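Local coordinates for protein chitosanase (Gynuella sunshinyii YC6258, PDB 6X2Q) that probably hydrolyses chitosan as a family 46 glycoside hydrolase, and holds glucosamine units of a chitosan oligosaccharide in its cleft, at residues 66-71 with 94-99; 58-63 with 101-106; 131-136 with 179-184; 12-17 with 136-141. One frame throughout, in Å; residues are numbered along the deposited sequence.

Contact 1. Residues 66-71 with 94-99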
loop_
_atom_site.group_PDB
_atom_site.type_symbol
_atom_site.label_atom_id
_atom_site.label_comp_id
_atom_site.label_asym_id
_atom_site.label_seq_id
_atom_site.Cartn_x
_atom_site.Cartn_y
_atom_site.Cartn_z
ATOM N N ASP A 66 -25.716 8.281 -10.225
ATOM C CA ASP A 66 -26.630 8.103 -9.082
ATOM C C ASP A 66 -26.146 6.920 -8.258
ATOM O O ASP A 66 -26.638 5.837 -8.476
ATOM C CB ASP A 66 -28.060 7.864 -9.560
ATOM N N ASN A 67 -25.164 7.123 -7.398
ATOM C CA ASN A 67 -24.725 6.001 -6.537
ATOM C C ASN A 67 -24.871 6.430 -5.077
ATOM O O ASN A 67 -24.921 7.601 -4.818
ATOM C CB ASN A 67 -23.343 5.476 -6.917
ATOM C CG ASN A 67 -22.242 6.426 -6.543
ATOM O OD1 ASN A 67 -21.960 6.609 -5.386
ATOM N ND2 ASN A 67 -21.624 7.030 -7.520
ATOM N N ILE A 68 -24.913 5.476 -4.168
ATOM C CA ILE A 68 -25.102 5.779 -2.757
ATOM C C ILE A 68 -23.957 6.570 -2.123
ATOM O O ILE A 68 -24.118 7.071 -1.011
ATOM C CB ILE A 68 -25.333 4.444 -2.027
ATOM C CG1 ILE A 68 -24.099 3.549 -2.211
ATOM C CG2 ILE A 68 -26.594 3.769 -2.570
ATOM C CD1 ILE A 68 -24.228 2.149 -1.623
ATOM N N LEU A 69 -22.807 6.715 -2.790
ATOM C CA LEU A 69 -21.684 7.451 -2.215
ATOM C C LEU A 69 -21.625 8.905 -2.654
ATOM O O LEU A 69 -20.820 9.671 -2.106
ATOM C CB LEU A 69 -20.349 6.776 -2.569
ATOM C CG LEU A 69 -20.138 5.354 -2.058
ATOM C CD1 LEU A 69 -18.908 4.755 -2.703
ATOM C CD2 LEU A 69 -19.990 5.353 -0.556
ATOM N N VAL A 70 -22.449 9.302 -3.621
ATOM C CA VAL A 70 -22.387 10.669 -4.139
ATOM C C VAL A 70 -22.594 11.726 -3.057
ATOM O O VAL A 70 -21.945 12.781 -3.125
ATOM C CB VAL A 70 -23.349 10.829 -5.320
ATOM C CG1 VAL A 70 -23.253 12.229 -5.898
ATOM C CG2 VAL A 70 -23.038 9.797 -6.389
ATOM N N PRO A 71 -23.477 11.549 -2.069
ATOM C CA PRO A 71 -23.693 12.647 -1.108
ATOM C C PRO A 71 -22.441 13.036 -0.324
ATOM O O PRO A 71 -22.398 14.130 0.250
ATOM C CB PRO A 71 -24.786 12.089 -0.181
ATOM C CG PRO A 71 -25.492 11.076 -1.005
ATOM C CD PRO A 71 -24.410 10.434 -1.811
ATOM N N PRO A 94 -18.843 4.336 5.871
ATOM C CA PRO A 94 -18.375 2.937 5.932
ATOM C C PRO A 94 -19.377 1.933 5.392
ATOM O O PRO A 94 -19.017 1.081 4.563
ATOM C CB PRO A 94 -18.111 2.732 7.431
ATOM C CG PRO A 94 -17.719 4.070 7.910
ATOM C CD PRO A 94 -18.540 5.055 7.127
ATOM N N GLN A 95 -20.634 2.013 5.828
ATOM C CA GLN A 95 -21.611 1.033 5.371
ATOM C C GLN A 95 -21.839 1.147 3.873
ATOM O O GLN A 95 -21.929 0.129 3.177
ATOM C CB GLN A 95 -22.929 1.182 6.131
ATOM C CG GLN A 95 -23.865 -0.027 5.961
ATOM C CD GLN A 95 -23.427 -1.247 6.768
ATOM O OE1 GLN A 95 -22.387 -1.844 6.496
ATOM N NE2 GLN A 95 -24.235 -1.628 7.763
ATOM N N ARG A 96 -21.887 2.374 3.352
ATOM C CA ARG A 96 -22.147 2.549 1.924
ATOM C C ARG A 96 -20.980 2.037 1.076
ATOM O O ARG A 96 -21.193 1.415 0.026
ATOM C CB ARG A 96 -22.449 4.020 1.640
ATOM C CG ARG A 96 -23.637 4.551 2.453
ATOM C CD ARG A 96 -24.613 5.363 1.617
ATOM N NE ARG A 96 -25.830 5.722 2.356
ATOM C CZ ARG A 96 -26.848 6.409 1.838
ATOM N NH1 ARG A 96 -26.802 6.827 0.578
ATOM N NH2 ARG A 96 -27.916 6.685 2.578
ATOM N N TRP A 97 -19.743 2.280 1.529
ATOM C CA TRP A 97 -18.566 1.732 0.857
ATOM C C TRP A 97 -18.632 0.213 0.785
ATOM O O TRP A 97 -18.384 -0.380 -0.275
ATOM C CB TRP A 97 -17.288 2.171 1.575
ATOM C CG TRP A 97 -16.042 1.722 0.854
ATOM C CD1 TRP A 97 -15.512 0.463 0.832
ATOM C CD2 TRP A 97 -15.196 2.532 0.030
ATOM N NE1 TRP A 97 -14.381 0.449 0.059
ATOM C CE2 TRP A 97 -14.168 1.705 -0.448
ATOM C CE3 TRP A 97 -15.203 3.883 -0.334
ATOM C CZ2 TRP A 97 -13.160 2.175 -1.286
ATOM C CZ3 TRP A 97 -14.201 4.355 -1.160
ATOM C CH2 TRP A 97 -13.188 3.501 -1.629
ATOM N N ALA A 98 -18.952 -0.436 1.913
ATOM C CA ALA A 98 -19.127 -1.888 1.907
ATOM C C ALA A 98 -20.184 -2.320 0.885
ATOM O O ALA A 98 -19.986 -3.284 0.136
ATOM C CB ALA A 98 -19.495 -2.372 3.310
ATOM N N ASP A 99 -21.313 -1.609 0.825
ATOM C CA ASP A 99 -22.344 -2.014 -0.124
ATOM C C ASP A 99 -21.915 -1.720 -1.559
ATOM O O ASP A 99 -22.088 -2.565 -2.445
ATOM C CB ASP A 99 -23.672 -1.335 0.210
ATOM C CG ASP A 99 -24.256 -1.815 1.542
ATOM O OD1 ASP A 99 -24.100 -3.020 1.858
ATOM O OD2 ASP A 99 -24.879 -1.000 2.262
#
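Across the link between helix 52-63 and helix 73-82, I68 and L69 in an Asx turn overlaid on a type I beta turn meet R96 of helix 93-100. The backbone N of L69 donates to N67 OD1 at 2.7 Å, which identifies the Asx turn, while V70 N returns to N67 O and closes the beta turn. This fold leaves the carbonyl of I68 facing R96: NH1 of R96 donates to I68 O at 3.1 Å with an N-H...O angle of 156°. The donor lies in the carbonyl plane, on a lone pair, whereas the oxygen sits a little out of the guanidinium plane. R96 is bent at chi2 (-134°), and its CD also passes 3.2 Å from I68 O. I68 carries CG1 between its backbone N and carbonyl carbon; CD1 comes 3.5 Å from R96 O and also touches D99 CB, the two side chains crossing at about a right angle. L69 runs past R96 in the opposite direction, its CD2 touching R96 CB at 3.6 Å and W97 N at 3.7 Å. Outside the contact, L69 also packs on I57 and F106, and W97 NE1 is held by the carbonyl of Y27. The arrangement is an Asx turn combined with a type I beta turn in a loop between helices, held to helix 93-100 by the arginine-to-carbonyl bond and by the side chains of I68 and L69.

Contact 2. Residues 58-63 with 101-106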
loop_
_atom_site.group_PDB
_atom_site.type_symbol
_atom_site.label_atom_id
_atom_site.label_comp_id
_atom_site.label_asym_id
_atom_site.label_seq_id
_atom_site.Cartn_x
_atom_site.Cartn_y
_atom_site.Cartn_z
ATOM N N GLN A 58 -15.074 9.685 -6.992
ATOM C CA GLN A 58 -15.263 10.554 -8.154
ATOM C C GLN A 58 -15.264 9.752 -9.450
ATOM O O GLN A 58 -16.156 9.913 -10.293
ATOM C CB GLN A 58 -14.195 11.646 -8.198
ATOM C CG GLN A 58 -14.554 12.834 -7.328
ATOM C CD GLN A 58 -13.510 13.940 -7.337
ATOM O OE1 GLN A 58 -12.329 13.710 -7.627
ATOM N NE2 GLN A 58 -13.945 15.156 -6.996
ATOM N N ARG A 59 -14.275 8.877 -9.633
ATOM C CA ARG A 59 -14.258 8.098 -10.862
ATOM C C ARG A 59 -15.495 7.219 -10.958
ATOM O O ARG A 59 -16.083 7.079 -12.032
ATOM C CB ARG A 59 -12.983 7.271 -10.948
ATOM C CG ARG A 59 -11.768 8.159 -10.950
ATOM C CD ARG A 59 -10.501 7.380 -11.123
ATOM N NE ARG A 59 -10.415 6.823 -12.458
ATOM C CZ ARG A 59 -9.335 6.219 -12.930
ATOM N NH1 ARG A 59 -8.260 6.116 -12.167
ATOM N NH2 ARG A 59 -9.330 5.725 -14.160
ATOM N N TYR A 60 -15.919 6.638 -9.837
ATOM C CA TYR A 60 -17.100 5.797 -9.861
ATOM C C TYR A 60 -18.336 6.614 -10.213
ATOM O O TYR A 60 -19.222 6.135 -10.931
ATOM C CB TYR A 60 -17.267 5.116 -8.512
ATOM C CG TYR A 60 -18.437 4.164 -8.417
ATOM C CD1 TYR A 60 -18.526 3.050 -9.251
ATOM C CD2 TYR A 60 -19.446 4.367 -7.478
ATOM C CE1 TYR A 60 -19.597 2.163 -9.154
ATOM C CE2 TYR A 60 -20.522 3.491 -7.372
ATOM C CZ TYR A 60 -20.602 2.397 -8.218
ATOM O OH TYR A 60 -21.668 1.521 -8.110
ATOM N N SER A 61 -18.388 7.861 -9.746
ATOM C CA SER A 61 -19.556 8.699 -9.964
ATOM C C SER A 61 -19.638 9.167 -11.405
ATOM O O SER A 61 -20.733 9.470 -11.897
ATOM C CB SER A 61 -19.517 9.882 -9.013
ATOM O OG SER A 61 -19.777 9.424 -7.691
ATOM N N ARG A 62 -18.505 9.219 -12.103
ATOM C CA ARG A 62 -18.567 9.490 -13.530
ATOM C C ARG A 62 -19.120 8.288 -14.298
ATOM O O ARG A 62 -19.788 8.465 -15.318
ATOM C CB ARG A 62 -17.189 9.922 -14.036
ATOM C CG ARG A 62 -17.203 10.425 -15.457
ATOM C CD ARG A 62 -17.547 11.914 -15.538
ATOM N NE ARG A 62 -17.649 12.368 -16.926
ATOM C CZ ARG A 62 -18.677 12.113 -17.733
ATOM N NH1 ARG A 62 -18.658 12.571 -18.984
ATOM N NH2 ARG A 62 -19.719 11.403 -17.294
ATOM N N LEU A 63 -18.895 7.072 -13.806
ATOM C CA LEU A 63 -19.469 5.886 -14.441
ATOM C C LEU A 63 -20.925 5.687 -14.055
ATOM O O LEU A 63 -21.702 5.112 -14.839
ATOM C CB LEU A 63 -18.691 4.619 -14.058
ATOM C CG LEU A 63 -17.177 4.506 -14.284
ATOM C CD1 LEU A 63 -16.667 3.205 -13.687
ATOM C CD2 LEU A 63 -16.802 4.573 -15.756
ATOM N N SER A 101 -19.031 -1.864 -2.723
ATOM C CA SER A 101 -18.049 -2.901 -3.057
ATOM C C SER A 101 -18.672 -4.213 -3.516
ATOM O O SER A 101 -17.940 -5.110 -3.956
ATOM C CB SER A 101 -17.152 -3.188 -1.844
ATOM O OG SER A 101 -16.476 -2.008 -1.448
ATOM N N GLN A 102 -19.987 -4.375 -3.396
ATOM C CA GLN A 102 -20.597 -5.560 -3.992
ATOM C C GLN A 102 -20.704 -5.462 -5.508
ATOM O O GLN A 102 -20.950 -6.477 -6.161
ATOM C CB GLN A 102 -21.978 -5.796 -3.384
ATOM C CG GLN A 102 -21.927 -6.215 -1.936
ATOM C CD GLN A 102 -22.142 -7.694 -1.779
ATOM O OE1 GLN A 102 -21.215 -8.440 -1.461
ATOM N NE2 GLN A 102 -23.374 -8.139 -2.010
ATOM N N ASN A 103 -20.527 -4.271 -6.066
ATOM C CA ASN A 103 -20.613 -4.038 -7.500
ATOM C C ASN A 103 -19.239 -4.248 -8.125
ATOM O O ASN A 103 -18.317 -3.487 -7.814
ATOM C CB ASN A 103 -21.091 -2.612 -7.759
ATOM C CG ASN A 103 -21.174 -2.267 -9.236
ATOM O OD1 ASN A 103 -20.804 -3.063 -10.104
ATOM N ND2 ASN A 103 -21.677 -1.071 -9.531
ATOM N N PRO A 104 -19.064 -5.224 -9.028
ATOM C CA PRO A 104 -17.740 -5.433 -9.645
ATOM C C PRO A 104 -17.179 -4.190 -10.296
ATOM O O PRO A 104 -15.952 -4.070 -10.424
ATOM C CB PRO A 104 -17.999 -6.523 -10.695
ATOM C CG PRO A 104 -19.382 -7.032 -10.446
ATOM C CD PRO A 104 -20.124 -5.983 -9.719
ATOM N N VAL A 105 -18.037 -3.256 -10.714
ATOM C CA VAL A 105 -17.540 -2.057 -11.379
ATOM C C VAL A 105 -16.854 -1.139 -10.373
ATOM O O VAL A 105 -15.845 -0.494 -10.691
ATOM C CB VAL A 105 -18.677 -1.328 -12.120
ATOM C CG1 VAL A 105 -18.139 -0.076 -12.793
ATOM C CG2 VAL A 105 -19.352 -2.251 -13.150
ATOM N N PHE A 106 -17.400 -1.055 -9.154
ATOM C CA PHE A 106 -16.750 -0.297 -8.084
ATOM C C PHE A 106 -15.408 -0.913 -7.717
ATOM O O PHE A 106 -14.411 -0.199 -7.579
ATOM C CB PHE A 106 -17.653 -0.231 -6.853
ATOM C CG PHE A 106 -17.120 0.659 -5.762
ATOM C CD1 PHE A 106 -16.942 2.016 -5.981
ATOM C CD2 PHE A 106 -16.822 0.147 -4.514
ATOM C CE1 PHE A 106 -16.450 2.838 -4.976
ATOM C CE2 PHE A 106 -16.335 0.971 -3.499
ATOM C CZ PHE A 106 -16.144 2.311 -3.734
#
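Y60, on helix 52-63, meets F106 and N103 with nearly its whole side chain. CG is anti to the backbone N (chi1 -178°), and the bond to CB already points toward 101-106. Its CB lies 4.0 Å from F106 CD1, and CG is closer to the same atom, at 3.6 Å. F106 CD1 sits over one face of the tyrosine, offset toward the rim; the ring centroids are 4.9 Å apart and the planes stand at 68°, an edge-to-face pair with F106 giving the edge. Farther out, Y60 CE1 meets F106 CB at 3.8 Å, and that CB makes a CH-pi contact over the same ring. At the tip, OH accepts from N103 ND2 at 3.0 Å, the N-H...O angle being 141°. The other end of the N103 amide caps the helix: OD1 receives V105 N at 2.8 Å, from well above its carbonyl plane. Beside the tyrosine, L63 CD1 touches V105 CG1 at 3.7 Å. R64 NH1 also bonds to the phenol oxygen. A single amide thus serves as both N-cap and phenol partner, and two bonds grip the hydroxyl of a buried ring, which should restrict its movement against F106.

Contact 3. Residues 131-136 with 179-184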
loop_
_atom_site.group_PDB
_atom_site.type_symbol
_atom_site.label_atom_id
_atom_site.label_comp_id
_atom_site.label_asym_id
_atom_site.label_seq_id
_atom_site.Cartn_x
_atom_site.Cartn_y
_atom_site.Cartn_z
ATOM N N ALA A 131 16.219 -1.836 -10.511
ATOM C CA ALA A 131 15.897 -3.011 -9.705
ATOM C C ALA A 131 15.304 -4.112 -10.579
ATOM O O ALA A 131 14.414 -3.862 -11.394
ATOM C CB ALA A 131 14.916 -2.640 -8.591
ATOM N N GLN A 132 15.775 -5.342 -10.394
ATOM C CA GLN A 132 15.312 -6.427 -11.234
ATOM C C GLN A 132 14.833 -7.656 -10.480
ATOM O O GLN A 132 14.253 -8.552 -11.107
ATOM C CB GLN A 132 16.417 -6.823 -12.221
ATOM C CG GLN A 132 16.666 -5.711 -13.236
ATOM C CD GLN A 132 17.462 -6.162 -14.418
ATOM O OE1 GLN A 132 18.685 -6.193 -14.365
ATOM N NE2 GLN A 132 16.779 -6.511 -15.502
ATOM N N MET A 133 15.049 -7.741 -9.188
ATOM C CA MET A 133 14.542 -8.906 -8.486
ATOM C C MET A 133 13.068 -8.698 -8.154
ATOM O O MET A 133 12.695 -7.630 -7.654
ATOM C CB MET A 133 15.346 -9.167 -7.213
ATOM C CG MET A 133 16.862 -9.145 -7.422
ATOM S SD MET A 133 17.770 -9.716 -5.961
ATOM C CE MET A 133 17.330 -8.418 -4.776
ATOM N N PRO A 134 12.208 -9.673 -8.431
ATOM C CA PRO A 134 10.788 -9.527 -8.067
ATOM C C PRO A 134 10.549 -9.125 -6.612
ATOM O O PRO A 134 9.609 -8.360 -6.328
ATOM C CB PRO A 134 10.226 -10.915 -8.379
ATOM C CG PRO A 134 11.101 -11.410 -9.524
ATOM C CD PRO A 134 12.477 -10.889 -9.229
ATOM N N LEU A 135 11.386 -9.614 -5.684
ATOM C CA LEU A 135 11.228 -9.272 -4.270
ATOM C C LEU A 135 11.393 -7.772 -4.047
ATOM O O LEU A 135 10.641 -7.164 -3.273
ATOM C CB LEU A 135 12.245 -10.047 -3.422
ATOM C CG LEU A 135 12.254 -9.717 -1.928
ATOM C CD1 LEU A 135 10.933 -10.134 -1.325
ATOM C CD2 LEU A 135 13.394 -10.404 -1.200
ATOM N N THR A 136 12.382 -7.156 -4.711
ATOM C CA THR A 136 12.537 -5.703 -4.635
ATOM C C THR A 136 11.288 -4.976 -5.143
ATOM O O THR A 136 10.873 -3.962 -4.565
ATOM C CB THR A 136 13.777 -5.277 -5.423
ATOM O OG1 THR A 136 14.863 -6.093 -5.021
ATOM C CG2 THR A 136 14.163 -3.821 -5.146
ATOM N N ARG A 179 22.026 -5.889 -1.401
ATOM C CA ARG A 179 22.500 -4.934 -0.403
ATOM C C ARG A 179 21.601 -3.698 -0.367
ATOM O O ARG A 179 21.233 -3.211 0.713
ATOM C CB ARG A 179 23.955 -4.549 -0.695
ATOM C CG ARG A 179 24.661 -3.868 0.478
ATOM C CD ARG A 179 26.182 -3.928 0.356
ATOM N NE ARG A 179 26.690 -2.733 -0.308
ATOM C CZ ARG A 179 26.902 -1.572 0.303
ATOM N NH1 ARG A 179 26.675 -1.463 1.603
ATOM N NH2 ARG A 179 27.350 -0.521 -0.381
ATOM N N TRP A 180 21.249 -3.170 -1.545
ATOM C CA TRP A 180 20.350 -2.022 -1.602
ATOM C C TRP A 180 19.014 -2.358 -0.963
ATOM O O TRP A 180 18.468 -1.561 -0.191
ATOM C CB TRP A 180 20.149 -1.572 -3.048
ATOM C CG TRP A 180 19.404 -0.262 -3.177
ATOM C CD1 TRP A 180 19.948 0.964 -3.434
ATOM C CD2 TRP A 180 17.984 -0.057 -3.081
ATOM N NE1 TRP A 180 18.959 1.919 -3.488
ATOM C CE2 TRP A 180 17.748 1.318 -3.265
ATOM C CE3 TRP A 180 16.893 -0.902 -2.839
ATOM C CZ2 TRP A 180 16.463 1.874 -3.211
ATOM C CZ3 TRP A 180 15.615 -0.352 -2.790
ATOM C CH2 TRP A 180 15.414 1.025 -2.969
ATOM N N LEU A 181 18.490 -3.550 -1.256
ATOM C CA LEU A 181 17.194 -3.961 -0.734
ATOM C C LEU A 181 17.241 -4.147 0.778
ATOM O O LEU A 181 16.297 -3.776 1.478
ATOM C CB LEU A 181 16.720 -5.250 -1.428
ATOM C CG LEU A 181 15.351 -5.822 -1.005
ATOM C CD1 LEU A 181 14.261 -4.757 -1.072
ATOM C CD2 LEU A 181 14.942 -7.067 -1.793
ATOM N N LYS A 182 18.322 -4.728 1.301
ATOM C CA LYS A 182 18.399 -4.936 2.745
ATOM C C LYS A 182 18.431 -3.600 3.485
ATOM O O LYS A 182 17.756 -3.420 4.511
ATOM C CB LYS A 182 19.626 -5.774 3.084
ATOM C CG LYS A 182 19.548 -6.470 4.434
ATOM C CD LYS A 182 20.913 -6.592 5.056
ATOM C CE LYS A 182 21.254 -8.043 5.422
ATOM N NZ LYS A 182 22.431 -8.096 6.359
ATOM N N THR A 183 19.189 -2.647 2.951
ATOM C CA THR A 183 19.220 -1.306 3.508
ATOM C C THR A 183 17.835 -0.658 3.461
ATOM O O THR A 183 17.398 -0.027 4.436
ATOM C CB THR A 183 20.245 -0.478 2.733
ATOM O OG1 THR A 183 21.517 -1.144 2.769
ATOM C CG2 THR A 183 20.391 0.894 3.327
ATOM N N PHE A 184 17.121 -0.816 2.340
ATOM C CA PHE A 184 15.785 -0.228 2.223
ATOM C C PHE A 184 14.847 -0.800 3.278
ATOM O O PHE A 184 14.077 -0.070 3.898
ATOM C CB PHE A 184 15.213 -0.470 0.819
ATOM C CG PHE A 184 13.781 0.024 0.652
ATOM C CD1 PHE A 184 13.517 1.363 0.368
ATOM C CD2 PHE A 184 12.706 -0.845 0.805
ATOM C CE1 PHE A 184 12.216 1.812 0.214
ATOM C CE2 PHE A 184 11.406 -0.402 0.650
ATOM C CZ PHE A 184 11.157 0.928 0.358
#
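The indole of W180 has T136 CG2 near it at 4.4 Å, in an oblique position that is neither over a face nor at an edge, and T164 takes its NE1 in a hydrogen bond. L181 has the largest share of the contact, projecting from helix 177-193 with CG anti to the backbone N (chi1 -179°). Its CD2 is met by three residues: T136 OG1 at 3.4 Å, L135 CD2 at 3.7 Å and M133 CE at 4.1 Å. The L135 side chain crosses that of L181 at about a right angle, whereas T136 and L181 slide past each other in opposite directions. The methyl therefore rests against a hydroxyl oxygen whose polar demand is met by E177, at the start of the same helix as L181. E177 also accepts from the backbone N of Q132 and of M133, the N-cap residue of helix 134-147. L135 packs further on L217 and L218 of helix 209-219, and W180 on T163 of helix 156-167, so this buried junction packs against both helices.

Contact 4. Residues 12-17 with 136-141; sequences DQIISI and TLLALY
I15 CD1 meets Y141 CD2 at 3.4 Å, the nearest apolar approach between 12-17 and 136-141. The isoleucine crosses the tyrosine at about a right angle, its methyl oblique to the ring, and also touches L138 CD1 at 4.0 Å. The other branch of that leucine, CD2, packs on I14 CD1 at 3.8 Å, so L138 is forked against two successive isoleucines. Y141 has its CB directed toward 12-17 and CG anti to the backbone N (chi1 177°), and D12 OD1 lies at its edge, in the ring plane. A water spans their polar ends, donating to D12 OD1 at 3.1 Å and lying 2.8 Å from Y141 OH. Farther out, R8 forms a salt bridge with D12 OD2, and F119 packs edge-to-face with Y141. The axes of the two short segments approach to 10.8 Å and cross at -43°. This is helix-helix packing in the core of the lysozyme-like fold, where the side chain of I15 comes within about 7 Å of a bound glucosamine.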
loop_
_atom_site.group_PDB
_atom_site.type_symbol
_atom_site.label_atom_id
_atom_site.label_comp_id
_atom_site.label_asym_id
_atom_site.label_seq_id
_atom_site.Cartn_x
_atom_site.Cartn_y
_atom_site.Cartn_z
ATOM N N ASP A 12 -0.237 -9.264 -4.510
ATOM C CA ASP A 12 -1.499 -8.791 -3.954
ATOM C C ASP A 12 -1.912 -9.619 -2.749
ATOM O O ASP A 12 -2.422 -9.077 -1.764
ATOM C CB ASP A 12 -2.602 -8.817 -5.014
ATOM C CG ASP A 12 -2.397 -7.771 -6.095
ATOM O OD1 ASP A 12 -1.556 -6.866 -5.894
ATOM O OD2 ASP A 12 -3.086 -7.846 -7.141
ATOM N N GLN A 13 -1.717 -10.934 -2.807
ATOM C CA GLN A 13 -2.144 -11.763 -1.687
ATOM C C GLN A 13 -1.252 -11.549 -0.472
ATOM O O GLN A 13 -1.731 -11.586 0.668
ATOM C CB GLN A 13 -2.173 -13.229 -2.105
ATOM C CG GLN A 13 -3.408 -13.529 -2.927
ATOM C CD GLN A 13 -3.469 -14.939 -3.489
ATOM O OE1 GLN A 13 -2.675 -15.814 -3.141
ATOM N NE2 GLN A 13 -4.429 -15.162 -4.367
ATOM N N ILE A 14 0.040 -11.289 -0.702
ATOM C CA ILE A 14 0.980 -11.044 0.397
ATOM C C ILE A 14 0.657 -9.728 1.092
ATOM O O ILE A 14 0.578 -9.658 2.324
ATOM C CB ILE A 14 2.433 -11.047 -0.124
ATOM C CG1 ILE A 14 2.850 -12.441 -0.593
ATOM C CG2 ILE A 14 3.380 -10.514 0.931
ATOM C CD1 ILE A 14 4.178 -12.456 -1.350
ATOM N N ILE A 15 0.486 -8.656 0.306
ATOM C CA ILE A 15 0.190 -7.346 0.871
ATOM C C ILE A 15 -1.158 -7.367 1.564
ATOM O O ILE A 15 -1.356 -6.725 2.605
ATOM C CB ILE A 15 0.256 -6.274 -0.230
ATOM C CG1 ILE A 15 1.696 -6.180 -0.732
ATOM C CG2 ILE A 15 -0.292 -4.919 0.266
ATOM C CD1 ILE A 15 1.860 -5.306 -1.945
ATOM N N SER A 16 -2.111 -8.102 0.995
ATOM C CA SER A 16 -3.389 -8.265 1.666
ATOM C C SER A 16 -3.202 -8.911 3.040
ATOM O O SER A 16 -3.784 -8.461 4.035
ATOM C CB SER A 16 -4.332 -9.080 0.782
ATOM O OG SER A 16 -5.622 -9.125 1.357
ATOM N N ILE A 17 -2.371 -9.952 3.118
ATOM C CA ILE A 17 -2.064 -10.563 4.409
ATOM C C ILE A 17 -1.355 -9.563 5.313
ATOM O O ILE A 17 -1.683 -9.440 6.497
ATOM C CB ILE A 17 -1.227 -11.839 4.213
ATOM C CG1 ILE A 17 -2.086 -12.959 3.623
ATOM C CG2 ILE A 17 -0.602 -12.285 5.540
ATOM C CD1 ILE A 17 -1.280 -14.124 3.074
ATOM N N THR A 136 12.382 -7.156 -4.711
ATOM C CA THR A 136 12.537 -5.703 -4.635
ATOM C C THR A 136 11.288 -4.976 -5.143
ATOM O O THR A 136 10.873 -3.962 -4.565
ATOM C CB THR A 136 13.777 -5.277 -5.423
ATOM O OG1 THR A 136 14.863 -6.093 -5.021
ATOM C CG2 THR A 136 14.163 -3.821 -5.146
ATOM N N LEU A 137 10.672 -5.478 -6.221
ATOM C CA LEU A 137 9.452 -4.857 -6.734
ATOM C C LEU A 137 8.322 -4.967 -5.721
ATOM O O LEU A 137 7.566 -4.009 -5.508
ATOM C CB LEU A 137 9.044 -5.503 -8.065
ATOM C CG LEU A 137 9.697 -4.999 -9.364
ATOM C CD1 LEU A 137 11.190 -4.758 -9.209
ATOM C CD2 LEU A 137 9.438 -5.962 -10.539
ATOM N N LEU A 138 8.194 -6.133 -5.092
ATOM C CA LEU A 138 7.175 -6.315 -4.077
ATOM C C LEU A 138 7.406 -5.350 -2.918
ATOM O O LEU A 138 6.477 -4.664 -2.475
ATOM C CB LEU A 138 7.197 -7.772 -3.614
ATOM C CG LEU A 138 6.326 -8.086 -2.400
ATOM C CD1 LEU A 138 4.854 -7.855 -2.726
ATOM C CD2 LEU A 138 6.561 -9.514 -1.958
ATOM N N ALA A 139 8.658 -5.231 -2.472
ATOM C CA ALA A 139 8.975 -4.345 -1.357
ATOM C C ALA A 139 8.669 -2.898 -1.701
ATOM O O ALA A 139 8.162 -2.150 -0.859
ATOM C CB ALA A 139 10.444 -4.495 -0.968
ATOM N N LEU A 140 8.974 -2.477 -2.932
ATOM C CA LEU A 140 8.628 -1.108 -3.305
ATOM C C LEU A 140 7.124 -0.921 -3.401
ATOM O O LEU A 140 6.607 0.159 -3.088
ATOM C CB LEU A 140 9.279 -0.733 -4.634
ATOM C CG LEU A 140 10.803 -0.711 -4.600
ATOM C CD1 LEU A 140 11.357 -0.638 -6.034
ATOM C CD2 LEU A 140 11.317 0.430 -3.756
ATOM N N TYR A 141 6.410 -1.957 -3.828
ATOM C CA TYR A 141 4.972 -1.824 -4.030
ATOM C C TYR A 141 4.242 -1.784 -2.691
ATOM O O TYR A 141 3.339 -0.958 -2.483
ATOM C CB TYR A 141 4.487 -2.975 -4.891
ATOM C CG TYR A 141 3.002 -3.037 -5.142
ATOM C CD1 TYR A 141 2.261 -1.897 -5.422
ATOM C CD2 TYR A 141 2.350 -4.262 -5.132
ATOM C CE1 TYR A 141 0.899 -1.987 -5.673
ATOM C CE2 TYR A 141 1.015 -4.367 -5.376
ATOM C CZ TYR A 141 0.285 -3.232 -5.645
ATOM O OH TYR A 141 -1.060 -3.375 -5.881
HETATM O O HOH W 1 -2.531 -4.688 -3.935
#

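Contacts 3 and 4 are buried, and both use helix 134-147: they share T136, and A139 CB packs on L181 CD1 at 3.8 Å. Contacts 1 and 2 are only partly buried and lie together on the other side of the chain's centre from contact 3, about 40 and 35 Å from it between centres. Contacts 1 and 2 touch through N67 ND2 and S61 OG, 3.0 Å apart, and through the rings of W97 and F106. The two partly buried contacts each include a direct side-chain hydrogen bond; the buried pair has none across its segments and meets mainly through apolar branches, with a tyrosine edge and a bridging water in contact 4.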